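Long-range contacts in internalin (Listeria monocytogenes serotype 4b, PDB 4FMZ), which is a leucine-rich-repeat protein of the internalin family, probably acting in adhesion to or invasion of host cells: residues S291-N296 against T315-Q320; S274-D279 against N296-N301. All blocks are in the same frame, centred on the assembly; numbering follows the deposited sequence.

Contact 1. Residues S291-N296 against T315-Q320; sequences SLFLNN and TLFLSQ. With EDO (1,2-ethanediol), chain G; EDO (1,2-ethanediol), chain H.
F293 and F317 meet edge to face in parallel strands 291-293 and 315-317 of a leucine-rich-repeat solenoid. The planes are at 69°. F293 CE2 lies 3.5 Å above the F317 ring, over its centre. With CG anti to the carbonyl carbon (chi1 -59°), F293 lies alongside F317 and points the same way. Its CZ touches T315 CG2 at 3.6 Å. OD1 of N295 sits at the edge of the F317 ring.

On the other face the side-chain packing is mainly leucine. L292 and L316 run side by side, CD2 to CD1. Beyond the strands L294 CB meets L318 CD2 at 3.7 Å. I307 of helix 304-308 touches L294, L316 and L318.

Backbone bonds join the strands between these faces: L292 N to T315 O, F317 N to L292 O and L294 N to F317 O. Past the strands, N296 N reaches S319 O at 2.9 Å.

The two ends are wetter. One water bridges S291 OG and T315 OG1. At the other end N296 ND2 gives a bond of 3.0 Å to Q320 OE1, with OE1 near the N296 amide plane. N295 ND2 binds N296 OD1 at 3.1 Å and also an ethanediol. S319 OG is hydrogen-bonded to D339 OD2.

Thus main-chain bonds set the spacing, the leucines are buried, and the aromatic and amide groups form a partly exposed surface.

Contact 2. Residues S274-D279 against N296-N301; sequences SNQISD and NNQLGN. With EDO (1,2-ethanediol), chain H.
N297 is one of the asparagines that recur at the same place in successive coils of a leucine-rich-repeat solenoid. Its side-chain amide bonds to the backbone of its own coil and the one before. Its OD1 accepts the N-H of I277 at 3.0 Å, and the bond is fairly straight, with an N-H...O angle of 163°. The donor comes from off the carbonyl plane. CG of N297 is anti to its carbonyl carbon (chi1 -86°), beside the backbone N, and the side chain runs alongside that of I277, whose CB and CD1 each come to 3.5 Å from OD1. The other end of the amide, ND2, is bonded to V272 O and L294 O. Both ends of this buried amide are therefore satisfied, and its rotation is fixed.

N275 is the matching residue one coil earlier. Its ND2 binds V272 O and I250 O, and its OD1 binds I255 N.

The backbones add a bond from Q298 N to I277 O of 2.8 Å. A weak one runs from N275 N to N296 O.

On the outer side Q276 and Q298 lie side by side and point the same way, with amide planes 11° apart. Q298 NE2 is 3.7 Å from Q276 CB. One water links Q298 NE2 to Q276 OE1, and another links it to N275 O. This side is exposed and partly water-mediated. Apart from this pair, S274 OG and ethanediol O1 are hydrogen-bonded at 2.8 Å.

On the inner side L299 CD2 packs loosely on I277 CG2, at 4.4 Å.

Segment 274-279 follows strand 269-271. Segment 296-301 leaves strand 291-293 and leads to helix 304-308. L299 N and N321 OD1 form a further bond, to the coil that follows strand 315-317.

In the fold
Both contacts lie near the C-terminal end of the leucine-rich-repeat solenoid, with centres 10 Å apart. Contact 1 joins strands 291-293 and 315-317, neighbours in the parallel row of strands. Contact 2 joins the turns that follow strands 269-271 and 291-293. Along the chain the order is 274-279, 291-296, 296-301, 315-320, so the segments alternate. N296 belongs to both contacts. They also touch directly: N295 O probably accepts a hydrogen bond from S274 N, and L299 CD1 packs on L294 and L318. Together they tie three successive coils into one continuous stack, through strands in one and turns in the other.

Contact 1. Residues S291-N296 against T315-Q320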
ATOM      1  N   SER A 291      -2.071  22.035   6.238  1.00 24.86           N
ATOM      2  CA  SER A 291      -3.197  21.714   5.365  1.00 23.03           C
ATOM      3  C   SER A 291      -4.373  21.293   6.200  1.00 24.59           C
ATOM      4  O   SER A 291      -4.262  20.389   7.043  1.00 22.56           O
ATOM      5  CB  SER A 291      -2.821  20.616   4.374  1.00 26.03           C
ATOM      6  OG  SER A 291      -1.596  20.925   3.731  1.00 34.38           O
ATOM      7  N   LEU A 292      -5.502  21.966   5.974  1.00 20.22           N
ATOM      8  CA  LEU A 292      -6.722  21.733   6.734  1.00 18.75           C
ATOM      9  C   LEU A 292      -7.906  21.669   5.805  1.00 22.51           C
ATOM     10  O   LEU A 292      -8.178  22.629   5.082  1.00 23.16           O
ATOM     11  CB  LEU A 292      -6.892  22.848   7.788  1.00 18.23           C
ATOM     12  CG  LEU A 292      -8.144  22.863   8.675  1.00 21.16           C
ATOM     13  CD1 LEU A 292      -8.260  21.588   9.519  1.00 20.51           C
ATOM     14  CD2 LEU A 292      -8.101  24.044   9.593  1.00 21.72           C
ATOM     15  N   PHE A 293      -8.610  20.530   5.814  1.00 18.82           N
ATOM     16  CA  PHE A 293      -9.784  20.331   4.958  1.00 17.66           C
ATOM     17  C   PHE A 293     -11.027  20.208   5.842  1.00 22.46           C
ATOM     18  O   PHE A 293     -11.209  19.207   6.548  1.00 21.39           O
ATOM     19  CB  PHE A 293      -9.600  19.108   4.048  1.00 19.28           C
ATOM     20  CG  PHE A 293      -8.393  19.217   3.138  1.00 20.33           C
ATOM     21  CD1 PHE A 293      -7.145  18.770   3.553  1.00 23.38           C
ATOM     22  CD2 PHE A 293      -8.495  19.812   1.889  1.00 23.87           C
ATOM     23  CE1 PHE A 293      -6.024  18.904   2.728  1.00 25.10           C
ATOM     24  CE2 PHE A 293      -7.370  19.950   1.063  1.00 26.75           C
ATOM     25  CZ  PHE A 293      -6.147  19.485   1.481  1.00 24.37           C
ATOM     26  N   LEU A 294     -11.856  21.263   5.828  1.00 20.13           N
ATOM     27  CA  LEU A 294     -13.068  21.373   6.634  1.00 20.49           C
ATOM     28  C   LEU A 294     -14.322  21.606   5.784  1.00 23.83           C
ATOM     29  O   LEU A 294     -15.376  21.905   6.336  1.00 24.05           O
ATOM     30  CB  LEU A 294     -12.913  22.507   7.668  1.00 20.85           C
ATOM     31  CG  LEU A 294     -12.181  22.137   8.967  1.00 24.72           C
ATOM     32  CD1 LEU A 294     -11.764  23.382   9.716  1.00 25.60           C
ATOM     33  CD2 LEU A 294     -13.050  21.277   9.869  1.00 24.00           C
ATOM     34  N   ASN A 295     -14.216  21.456   4.452  1.00 20.97           N
ATOM     35  CA  ASN A 295     -15.330  21.600   3.503  1.00 20.84           C
ATOM     36  C   ASN A 295     -16.434  20.591   3.837  1.00 23.44           C
ATOM     37  O   ASN A 295     -16.134  19.531   4.383  1.00 21.95           O
ATOM     38  CB  ASN A 295     -14.830  21.365   2.058  1.00 21.04           C
ATOM     39  CG  ASN A 295     -14.113  20.041   1.907  1.00 29.80           C
ATOM     40  OD1 ASN A 295     -12.979  19.867   2.378  1.00 21.09           O
ATOM     41  ND2 ASN A 295     -14.819  19.044   1.388  1.00 19.97           N
ATOM     42  N   ASN A 296     -17.698  20.911   3.492  1.00 20.50           N
ATOM     43  CA  ASN A 296     -18.854  20.017   3.683  1.00 19.88           C
ATOM     44  C   ASN A 296     -19.012  19.553   5.142  1.00 23.82           C
ATOM     45  O   ASN A 296     -19.078  18.362   5.452  1.00 22.60           O
ATOM     46  CB  ASN A 296     -18.769  18.829   2.714  1.00 18.89           C
ATOM     47  CG  ASN A 296     -18.819  19.301   1.288  1.00 32.84           C
ATOM     48  OD1 ASN A 296     -17.793  19.540   0.667  1.00 26.77           O
ATOM     49  ND2 ASN A 296     -20.007  19.580   0.782  1.00 26.64           N
ATOM     50  N   THR A 315      -2.823  25.403   2.790  1.00 25.60           N
ATOM     51  CA  THR A 315      -4.025  24.873   2.150  1.00 24.75           C
ATOM     52  C   THR A 315      -5.185  24.908   3.145  1.00 25.95           C
ATOM     53  O   THR A 315      -5.059  24.423   4.274  1.00 25.13           O
ATOM     54  CB  THR A 315      -3.768  23.474   1.583  1.00 31.43           C
ATOM     55  OG1 THR A 315      -2.753  23.581   0.589  1.00 31.89           O
ATOM     56  CG2 THR A 315      -4.994  22.866   0.949  1.00 27.99           C
ATOM     57  N   LEU A 316      -6.318  25.487   2.719  1.00 20.84           N
ATOM     58  CA  LEU A 316      -7.508  25.558   3.558  1.00 20.14           C
ATOM     59  C   LEU A 316      -8.769  25.368   2.731  1.00 22.83           C
ATOM     60  O   LEU A 316      -9.067  26.182   1.851  1.00 22.26           O
ATOM     61  CB  LEU A 316      -7.556  26.881   4.340  1.00 19.55           C
ATOM     62  CG  LEU A 316      -8.810  27.146   5.178  1.00 22.98           C
ATOM     63  CD1 LEU A 316      -8.935  26.157   6.365  1.00 23.07           C
ATOM     64  CD2 LEU A 316      -8.830  28.559   5.645  1.00 22.51           C
ATOM     65  N   PHE A 317      -9.490  24.280   3.002  1.00 19.49           N
ATOM     66  CA  PHE A 317     -10.760  24.004   2.333  1.00 18.95           C
ATOM     67  C   PHE A 317     -11.905  24.248   3.310  1.00 24.11           C
ATOM     68  O   PHE A 317     -11.892  23.734   4.438  1.00 24.27           O
ATOM     69  CB  PHE A 317     -10.808  22.584   1.752  1.00 20.52           C
ATOM     70  CG  PHE A 317     -10.120  22.390   0.410  1.00 22.31           C
ATOM     71  CD1 PHE A 317      -8.951  23.087   0.093  1.00 25.67           C
ATOM     72  CD2 PHE A 317     -10.596  21.460  -0.502  1.00 25.13           C
ATOM     73  CE1 PHE A 317      -8.315  22.909  -1.149  1.00 27.66           C
ATOM     74  CE2 PHE A 317      -9.939  21.254  -1.726  1.00 29.05           C
ATOM     75  CZ  PHE A 317      -8.795  21.968  -2.034  1.00 27.09           C
ATOM     76  N   LEU A 318     -12.869  25.083   2.898  1.00 20.23           N
ATOM     77  CA  LEU A 318     -14.009  25.441   3.741  1.00 19.40           C
ATOM     78  C   LEU A 318     -15.315  25.517   2.972  1.00 22.77           C
ATOM     79  O   LEU A 318     -16.313  25.900   3.567  1.00 22.64           O
ATOM     80  CB  LEU A 318     -13.766  26.802   4.421  1.00 19.34           C
ATOM     81  CG  LEU A 318     -12.821  26.843   5.605  1.00 23.35           C
ATOM     82  CD1 LEU A 318     -12.491  28.255   5.960  1.00 23.81           C
ATOM     83  CD2 LEU A 318     -13.402  26.114   6.810  1.00 24.34           C
ATOM     84  N   SER A 319     -15.337  25.176   1.672  1.00 20.04           N
ATOM     85  CA  SER A 319     -16.572  25.315   0.888  1.00 19.55           C
ATOM     86  C   SER A 319     -17.716  24.458   1.432  1.00 21.66           C
ATOM     87  O   SER A 319     -17.483  23.441   2.068  1.00 18.70           O
ATOM     88  CB  SER A 319     -16.329  24.987  -0.581  1.00 21.87           C
ATOM     89  OG  SER A 319     -16.116  23.606  -0.813  1.00 26.60           O
ATOM     90  N   GLN A 320     -18.953  24.918   1.204  1.00 19.96           N
ATOM     91  CA  GLN A 320     -20.210  24.246   1.542  1.00 19.49           C
ATOM     92  C   GLN A 320     -20.361  23.906   3.048  1.00 23.35           C
ATOM     93  O   GLN A 320     -20.671  22.776   3.452  1.00 23.18           O
ATOM     94  CB  GLN A 320     -20.452  23.021   0.648  1.00 20.71           C
ATOM     95  CG  GLN A 320     -20.558  23.426  -0.845  1.00 22.54           C
ATOM     96  CD  GLN A 320     -21.221  22.390  -1.716  1.00 24.73           C
ATOM     97  OE1 GLN A 320     -21.011  21.186  -1.567  1.00 23.63           O
ATOM     98  NE2 GLN A 320     -21.964  22.844  -2.716  1.00 19.75           N
TER
HETATM   99  C1  EDO G 405     -16.216  29.228   2.901  1.00 30.14           C
HETATM  100  O1  EDO G 405     -17.273  28.283   3.036  1.00 30.49           O
HETATM  101  C2  EDO G 405     -16.805  30.509   2.301  1.00 31.99           C
HETATM  102  O2  EDO G 405     -17.518  30.149   1.127  1.00 33.36           O
HETATM  103  C1  EDO H 406     -14.070  14.778   1.277  1.00 28.91           C
HETATM  104  O1  EDO H 406     -14.636  16.078   1.384  1.00 24.21           O
HETATM  105  C2  EDO H 406     -12.808  14.694   2.162  1.00 31.81           C
HETATM  106  O2  EDO H 406     -12.044  15.865   1.948  1.00 34.60           O
HETATM  107  O   HOH W   1      -0.677  22.772   2.082  1.00 24.70           O
HETATM  108  O   HOH W   2     -22.120  20.635   2.946  1.00 20.67           O

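Contact 2. Residues S274-D279 against N296-N301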
ATOM      1  N   SER A 274     -16.384  16.587   4.574  1.00 17.25           N
ATOM      2  CA  SER A 274     -17.549  15.696   4.429  1.00 16.90           C
ATOM      3  C   SER A 274     -17.836  14.888   5.725  1.00 21.36           C
ATOM      4  O   SER A 274     -17.873  13.647   5.751  1.00 21.41           O
ATOM      5  CB  SER A 274     -17.382  14.771   3.213  1.00 21.05           C
ATOM      6  OG  SER A 274     -17.288  15.552   2.033  1.00 24.34           O
ATOM      7  N   ASN A 275     -18.042  15.635   6.802  1.00 19.41           N
ATOM      8  CA  ASN A 275     -18.422  15.102   8.098  1.00 19.44           C
ATOM      9  C   ASN A 275     -19.584  15.967   8.632  1.00 23.35           C
ATOM     10  O   ASN A 275     -20.284  16.601   7.832  1.00 22.43           O
ATOM     11  CB  ASN A 275     -17.216  15.026   9.040  1.00 20.39           C
ATOM     12  CG  ASN A 275     -16.365  13.802   8.790  1.00 30.92           C
ATOM     13  OD1 ASN A 275     -16.792  12.685   9.045  1.00 21.35           O
ATOM     14  ND2 ASN A 275     -15.172  13.979   8.220  1.00 22.20           N
ATOM     15  N   GLN A 276     -19.817  15.957   9.955  1.00 19.49           N
ATOM     16  CA  GLN A 276     -20.917  16.701  10.563  1.00 19.31           C
ATOM     17  C   GLN A 276     -20.385  17.599  11.699  1.00 24.24           C
ATOM     18  O   GLN A 276     -21.067  17.805  12.702  1.00 24.06           O
ATOM     19  CB  GLN A 276     -21.988  15.700  11.061  1.00 20.44           C
ATOM     20  CG  GLN A 276     -22.685  14.938   9.930  1.00 27.12           C
ATOM     21  CD  GLN A 276     -23.489  13.749  10.408  1.00 51.64           C
ATOM     22  OE1 GLN A 276     -24.448  13.887  11.180  1.00 50.63           O
ATOM     23  NE2 GLN A 276     -23.141  12.548   9.920  1.00 35.35           N
ATOM     24  N   ILE A 277     -19.182  18.160  11.521  1.00 20.79           N
ATOM     25  CA  ILE A 277     -18.511  18.975  12.538  1.00 20.93           C
ATOM     26  C   ILE A 277     -19.091  20.401  12.615  1.00 23.90           C
ATOM     27  O   ILE A 277     -19.191  21.087  11.602  1.00 23.93           O
ATOM     28  CB  ILE A 277     -16.981  18.987  12.278  1.00 24.15           C
ATOM     29  CG1 ILE A 277     -16.405  17.549  12.374  1.00 24.55           C
ATOM     30  CG2 ILE A 277     -16.247  19.942  13.241  1.00 25.40           C
ATOM     31  CD1 ILE A 277     -15.286  17.232  11.397  1.00 25.62           C
ATOM     32  N   SER A 278     -19.434  20.857  13.830  1.00 20.86           N
ATOM     33  CA  SER A 278     -19.961  22.216  14.016  1.00 20.85           C
ATOM     34  C   SER A 278     -19.050  23.035  14.955  1.00 28.17           C
ATOM     35  O   SER A 278     -19.219  24.241  15.057  1.00 29.46           O
ATOM     36  CB  SER A 278     -21.393  22.184  14.536  1.00 22.66           C
ATOM     37  OG  SER A 278     -21.479  21.426  15.732  1.00 30.90           O
ATOM     38  N   ASP A 279     -18.086  22.390  15.627  1.00 25.92           N
ATOM     39  CA  ASP A 279     -17.167  23.098  16.523  1.00 25.75           C
ATOM     40  C   ASP A 279     -15.723  22.676  16.273  1.00 27.12           C
ATOM     41  O   ASP A 279     -15.431  21.484  16.222  1.00 25.25           O
ATOM     42  CB  ASP A 279     -17.530  22.884  18.003  1.00 28.25           C
ATOM     43  CG  ASP A 279     -16.764  23.835  18.906  1.00 44.02           C
ATOM     44  OD1 ASP A 279     -17.216  24.995  19.071  1.00 48.13           O
ATOM     45  OD2 ASP A 279     -15.662  23.468  19.352  1.00 44.96           O
ATOM     46  N   ASN A 296     -17.698  20.911   3.492  1.00 20.50           N
ATOM     47  CA  ASN A 296     -18.854  20.017   3.683  1.00 19.88           C
ATOM     48  C   ASN A 296     -19.012  19.553   5.142  1.00 23.82           C
ATOM     49  O   ASN A 296     -19.078  18.362   5.452  1.00 22.60           O
ATOM     50  CB  ASN A 296     -18.769  18.829   2.714  1.00 18.89           C
ATOM     51  CG  ASN A 296     -18.819  19.301   1.288  1.00 32.84           C
ATOM     52  OD1 ASN A 296     -17.793  19.540   0.667  1.00 26.77           O
ATOM     53  ND2 ASN A 296     -20.007  19.580   0.782  1.00 26.64           N
ATOM     54  N   ASN A 297     -19.056  20.536   6.030  1.00 20.83           N
ATOM     55  CA  ASN A 297     -19.274  20.336   7.457  1.00 20.67           C
ATOM     56  C   ASN A 297     -20.395  21.280   7.861  1.00 22.81           C
ATOM     57  O   ASN A 297     -21.142  21.706   6.984  1.00 21.48           O
ATOM     58  CB  ASN A 297     -17.967  20.528   8.247  1.00 18.60           C
ATOM     59  CG  ASN A 297     -17.177  19.257   8.294  1.00 28.61           C
ATOM     60  OD1 ASN A 297     -17.590  18.298   8.941  1.00 24.03           O
ATOM     61  ND2 ASN A 297     -16.061  19.193   7.560  1.00 23.22           N
ATOM     62  N   GLN A 298     -20.521  21.616   9.144  1.00 20.38           N
ATOM     63  CA  GLN A 298     -21.607  22.470   9.609  1.00 19.46           C
ATOM     64  C   GLN A 298     -21.049  23.705  10.348  1.00 22.40           C
ATOM     65  O   GLN A 298     -21.621  24.154  11.348  1.00 20.38           O
ATOM     66  CB  GLN A 298     -22.566  21.645  10.495  1.00 20.98           C
ATOM     67  CG  GLN A 298     -23.222  20.488   9.720  1.00 34.70           C
ATOM     68  CD  GLN A 298     -24.191  19.657  10.514  1.00 53.32           C
ATOM     69  OE1 GLN A 298     -24.890  20.148  11.405  1.00 47.97           O
ATOM     70  NE2 GLN A 298     -24.334  18.401  10.124  1.00 43.63           N
ATOM     71  N   LEU A 299     -19.968  24.287   9.807  1.00 18.87           N
ATOM     72  CA  LEU A 299     -19.315  25.464  10.394  1.00 19.02           C
ATOM     73  C   LEU A 299     -19.996  26.770   9.987  1.00 23.65           C
ATOM     74  O   LEU A 299     -20.596  26.851   8.919  1.00 22.71           O
ATOM     75  CB  LEU A 299     -17.828  25.524  10.013  1.00 19.10           C
ATOM     76  CG  LEU A 299     -16.959  24.305  10.366  1.00 23.32           C
ATOM     77  CD1 LEU A 299     -15.603  24.434   9.726  1.00 23.66           C
ATOM     78  CD2 LEU A 299     -16.819  24.119  11.893  1.00 26.27           C
ATOM     79  N   GLY A 300     -19.834  27.785  10.821  1.00 20.97           N
ATOM     80  CA  GLY A 300     -20.391  29.112  10.599  1.00 21.33           C
ATOM     81  C   GLY A 300     -19.383  30.214  10.833  1.00 24.48           C
ATOM     82  O   GLY A 300     -18.207  29.948  11.065  1.00 21.78           O
ATOM     83  N   ASN A 301     -19.853  31.456  10.826  1.00 23.85           N
ATOM     84  CA  ASN A 301     -19.017  32.650  10.987  1.00 23.57           C
ATOM     85  C   ASN A 301     -18.241  32.681  12.303  1.00 25.85           C
ATOM     86  O   ASN A 301     -17.104  33.142  12.305  1.00 24.49           O
ATOM     87  CB  ASN A 301     -19.877  33.898  10.849  1.00 19.00           C
ATOM     88  CG  ASN A 301     -20.462  34.026   9.460  1.00 36.33           C
ATOM     89  OD1 ASN A 301     -19.975  33.426   8.489  1.00 21.04           O
ATOM     90  ND2 ASN A 301     -21.515  34.817   9.328  1.00 26.91           N
TER
HETATM   91  C1  EDO H 406     -14.070  14.778   1.277  1.00 28.91           C
HETATM   92  O1  EDO H 406     -14.636  16.078   1.384  1.00 24.21           O
HETATM   93  C2  EDO H 406     -12.808  14.694   2.162  1.00 31.81           C
HETATM   94  O2  EDO H 406     -12.044  15.865   1.948  1.00 34.60           O
HETATM   95  O   HOH W   3     -23.092  17.946   7.377  1.00 33.82           O
HETATM   96  O   HOH W   4     -25.747  16.393  10.900  1.00 31.59           O